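Local coordinates for alkyl hydroperoxide reductase/ Thiol specific antioxidant/ Mal allergen (Burkholderia ambifaria, PDB 5ENU), which probably reduces hydrogen peroxide and organic hydroperoxides as a thiol-dependent peroxiredoxin of the AhpC/TSA family, at residues E72-H84 with F95-A107. Sequence-based numbering, arbitrary orientation. Where two conformers were deposited one is given.
Sequences EIIGVSRDSLRSH and FPLISDADEALCA
The imidazole of His84 lies with Leu97 CB over one face, 3.9 Å from the ring centroid, and Asp79 O over the rim of the opposite face, while Ser77 OG and the peptide carbonyl of Ile98 meet its edge. NE2 donates to Ile98 O at 2.8 Å, almost in the ring plane but well above the carbonyl plane, 58° out of it, so the bond does not follow a lone pair. ND1 hydrogen-bonds the carboxylate (OD2) of Asp47; both ring nitrogens are thus engaged and the ring's rotation is fixed, a task suited to a flat ring with two nitrogens at different points of its rim. Phe95 receives Ile73 CG2 squarely over the centre of one face, 3.9 Å from the centroid; chi1 of 55° sets the ring between its own backbone N and carbonyl carbon, and Phe59 of helix 50-68 also packs against it. Arg78, bent at chi3 (-63°), forms a salt bridge, NH1 to Glu103 OE2 2.8 Å; the oxygen lies in the guanidinium plane and is met on its anti side, somewhat out of the carboxylate plane. Arg123 offers its carbonyl to Arg78 NH2 and its guanidinium to Glu103 OE1. These contacts belong to a beta-alpha-beta crossover of the thioredoxin fold, in which strand 71-77 runs to helix 81-91 and back to the parallel strand 97-99. Gly75 N bonds to Pro96 O, Ile98 N to Gly75 O and Asp100 N to Ser77 O. With no side chain at Gly75, Leu97 CD2 can pack 3.8 Å from its CA. On the sheet face that carries Val76 and Ile98, Ile74 CG2 meets Ile98 CD1 at 3.6 Å, beta-branched side chains suiting extended strands. At the end of strand 97-99, Ser99 OG donates to Asp79 O at 2.7 Å, tying down the loop that leads into helix 81-91.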
# COMPACT_ATOMS: atom_id res chain seq x y z
N GLU A 72 -0.06 -9.36 -6.55
CA GLU A 72 0.74 -9.30 -5.34
C GLU A 72 0.17 -8.19 -4.45
O GLU A 72 -0.44 -7.24 -4.93
CB GLU A 72 2.21 -9.00 -5.68
CG GLU A 72 3.19 -8.87 -4.46
CD GLU A 72 3.30 -10.12 -3.56
OE1 GLU A 72 4.40 -10.70 -3.49
OE2 GLU A 72 2.30 -10.50 -2.90
N ILE A 73 0.36 -8.35 -3.14
CA ILE A 73 0.01 -7.35 -2.13
C ILE A 73 1.30 -6.78 -1.57
O ILE A 73 2.24 -7.53 -1.28
CB ILE A 73 -0.81 -7.98 -0.99
CG1 ILE A 73 -2.02 -8.79 -1.51
CG2 ILE A 73 -1.25 -6.94 0.02
CD1 ILE A 73 -3.04 -7.96 -2.25
N ILE A 74 1.35 -5.45 -1.41
CA ILE A 74 2.42 -4.79 -0.67
C ILE A 74 1.79 -3.73 0.23
O ILE A 74 1.06 -2.86 -0.26
CB ILE A 74 3.50 -4.16 -1.58
CG1 ILE A 74 4.15 -5.21 -2.49
CG2 ILE A 74 4.56 -3.42 -0.73
CD1 ILE A 74 5.14 -4.61 -3.49
N GLY A 75 2.05 -3.82 1.55
CA GLY A 75 1.62 -2.78 2.48
C GLY A 75 2.69 -1.71 2.63
O GLY A 75 3.88 -1.99 2.50
N VAL A 76 2.26 -0.46 2.84
CA VAL A 76 3.18 0.68 2.99
C VAL A 76 2.78 1.48 4.21
O VAL A 76 1.62 1.90 4.33
CB VAL A 76 3.15 1.62 1.77
CG1 VAL A 76 4.27 2.66 1.91
CG2 VAL A 76 3.28 0.84 0.46
N SER A 77 3.73 1.73 5.11
CA SER A 77 3.60 2.79 6.10
C SER A 77 4.97 3.43 6.26
O SER A 77 5.97 2.97 5.69
CB SER A 77 3.08 2.29 7.45
OG SER A 77 4.13 1.70 8.21
N ARG A 78 5.04 4.49 7.07
CA ARG A 78 6.31 5.17 7.30
C ARG A 78 7.12 4.55 8.44
O ARG A 78 8.22 5.05 8.73
CB ARG A 78 6.08 6.67 7.53
CG ARG A 78 5.36 7.37 6.36
CD ARG A 78 4.85 8.75 6.74
NE ARG A 78 3.85 8.70 7.80
CZ ARG A 78 3.43 9.77 8.47
NH1 ARG A 78 3.89 10.97 8.15
NH2 ARG A 78 2.51 9.62 9.41
N ASP A 79 6.62 3.49 9.07
CA ASP A 79 7.34 2.83 10.16
C ASP A 79 8.68 2.27 9.66
O ASP A 79 8.87 2.01 8.47
CB ASP A 79 6.50 1.70 10.76
CG ASP A 79 5.25 2.21 11.43
OD1 ASP A 79 5.39 2.80 12.52
OD2 ASP A 79 4.15 2.11 10.84
N SER A 80 9.60 2.07 10.61
CA SER A 80 10.92 1.51 10.34
C SER A 80 10.84 0.07 9.83
O SER A 80 9.85 -0.65 10.02
CB SER A 80 11.76 1.52 11.62
OG SER A 80 11.23 0.61 12.55
N LEU A 81 11.93 -0.37 9.20
CA LEU A 81 12.05 -1.78 8.83
C LEU A 81 11.98 -2.69 10.05
O LEU A 81 11.37 -3.76 10.00
CB LEU A 81 13.36 -2.02 8.08
CG LEU A 81 13.34 -1.51 6.63
CD1 LEU A 81 14.76 -1.61 6.03
CD2 LEU A 81 12.34 -2.31 5.78
N ARG A 82 12.59 -2.27 11.17
CA ARG A 82 12.51 -3.07 12.39
C ARG A 82 11.05 -3.25 12.83
O ARG A 82 10.61 -4.36 13.16
CB ARG A 82 13.31 -2.40 13.51
CG ARG A 82 13.16 -3.06 14.90
CD ARG A 82 14.02 -2.34 15.94
NE ARG A 82 13.44 -1.06 16.35
CZ ARG A 82 14.10 -0.12 17.04
NH1 ARG A 82 15.37 -0.31 17.39
NH2 ARG A 82 13.49 1.01 17.39
N SER A 83 10.29 -2.15 12.84
CA SER A 83 8.88 -2.26 13.19
C SER A 83 8.17 -3.18 12.22
O SER A 83 7.37 -4.03 12.63
CB SER A 83 8.26 -0.87 13.15
OG SER A 83 6.87 -0.90 13.45
N HIS A 84 8.43 -3.03 10.92
CA HIS A 84 7.79 -3.87 9.92
C HIS A 84 8.13 -5.34 10.12
O HIS A 84 7.26 -6.21 9.98
CB HIS A 84 8.21 -3.45 8.52
CG HIS A 84 7.48 -2.27 7.98
ND1 HIS A 84 6.49 -1.60 8.67
CD2 HIS A 84 7.56 -1.67 6.77
CE1 HIS A 84 5.99 -0.65 7.90
NE2 HIS A 84 6.64 -0.66 6.75
N PHE A 95 3.22 -11.42 2.68
CA PHE A 95 3.52 -10.44 1.66
C PHE A 95 4.40 -9.38 2.29
O PHE A 95 4.50 -9.29 3.52
CB PHE A 95 2.23 -9.84 1.07
CG PHE A 95 1.30 -9.25 2.10
CD1 PHE A 95 1.54 -7.99 2.64
CD2 PHE A 95 0.15 -9.95 2.50
CE1 PHE A 95 0.67 -7.44 3.58
CE2 PHE A 95 -0.71 -9.39 3.44
CZ PHE A 95 -0.45 -8.14 3.97
N PRO A 96 5.08 -8.57 1.47
CA PRO A 96 6.06 -7.61 2.00
C PRO A 96 5.42 -6.33 2.52
O PRO A 96 4.32 -5.95 2.14
CB PRO A 96 6.95 -7.27 0.79
CG PRO A 96 6.50 -8.16 -0.33
CD PRO A 96 5.14 -8.67 0.00
N LEU A 97 6.18 -5.64 3.38
CA LEU A 97 5.84 -4.29 3.85
C LEU A 97 6.98 -3.35 3.47
O LEU A 97 8.13 -3.59 3.86
CB LEU A 97 5.64 -4.27 5.37
CG LEU A 97 4.54 -5.18 5.92
CD1 LEU A 97 4.56 -5.12 7.45
CD2 LEU A 97 3.15 -4.79 5.37
N ILE A 98 6.66 -2.27 2.75
CA ILE A 98 7.63 -1.23 2.41
C ILE A 98 7.75 -0.25 3.57
O ILE A 98 6.73 0.21 4.11
CB ILE A 98 7.22 -0.50 1.12
CG1 ILE A 98 7.56 -1.37 -0.10
CG2 ILE A 98 7.90 0.86 1.03
CD1 ILE A 98 7.00 -0.84 -1.44
N SER A 99 8.99 0.08 3.95
CA SER A 99 9.25 1.14 4.93
C SER A 99 9.44 2.46 4.18
O SER A 99 10.48 2.70 3.56
CB SER A 99 10.49 0.82 5.76
OG SER A 99 10.78 1.93 6.59
N ASP A 100 8.42 3.30 4.21
CA ASP A 100 8.46 4.60 3.53
C ASP A 100 8.81 5.70 4.52
O ASP A 100 8.20 6.75 4.58
CB ASP A 100 7.11 4.86 2.87
CG ASP A 100 7.19 5.96 1.82
OD1 ASP A 100 8.12 5.96 1.00
OD2 ASP A 100 6.30 6.83 1.82
N ALA A 101 9.85 5.45 5.32
CA ALA A 101 10.27 6.40 6.36
C ALA A 101 10.57 7.79 5.80
O ALA A 101 10.40 8.79 6.51
CB ALA A 101 11.48 5.86 7.13
N ASP A 102 11.06 7.87 4.56
CA ASP A 102 11.41 9.16 3.96
C ASP A 102 10.28 9.77 3.14
O ASP A 102 10.50 10.80 2.48
CB ASP A 102 12.71 9.08 3.15
CG ASP A 102 12.61 8.14 1.97
OD1 ASP A 102 11.49 7.83 1.50
OD2 ASP A 102 13.68 7.73 1.48
N GLU A 103 9.10 9.14 3.13
CA GLU A 103 7.85 9.64 2.54
C GLU A 103 7.87 9.71 1.02
O GLU A 103 6.97 10.33 0.44
CB GLU A 103 7.38 10.97 3.13
CG GLU A 103 6.67 10.78 4.44
CD GLU A 103 6.03 12.06 4.99
OE1 GLU A 103 5.92 13.08 4.27
OE2 GLU A 103 5.64 12.03 6.18
N ALA A 104 8.84 9.09 0.34
CA ALA A 104 8.85 9.13 -1.12
C ALA A 104 7.55 8.58 -1.71
O ALA A 104 6.95 9.20 -2.61
CB ALA A 104 10.06 8.36 -1.67
N LEU A 105 7.10 7.41 -1.25
CA LEU A 105 5.88 6.85 -1.83
C LEU A 105 4.64 7.59 -1.35
O LEU A 105 3.68 7.76 -2.11
CB LEU A 105 5.75 5.36 -1.51
CG LEU A 105 6.50 4.35 -2.39
CD1 LEU A 105 8.01 4.51 -2.24
CD2 LEU A 105 6.05 2.94 -2.05
N CYS A 106 4.63 8.04 -0.09
CA CYS A 106 3.46 8.78 0.40
C CYS A 106 3.27 10.06 -0.39
O CYS A 106 2.13 10.47 -0.68
CB CYS A 106 3.61 9.09 1.88
SG CYS A 106 3.43 7.71 3.01
N ALA A 107 4.38 10.70 -0.78
CA ALA A 107 4.32 11.90 -1.60
C ALA A 107 3.85 11.55 -3.01
O ALA A 107 2.98 12.24 -3.57
CB ALA A 107 5.69 12.55 -1.64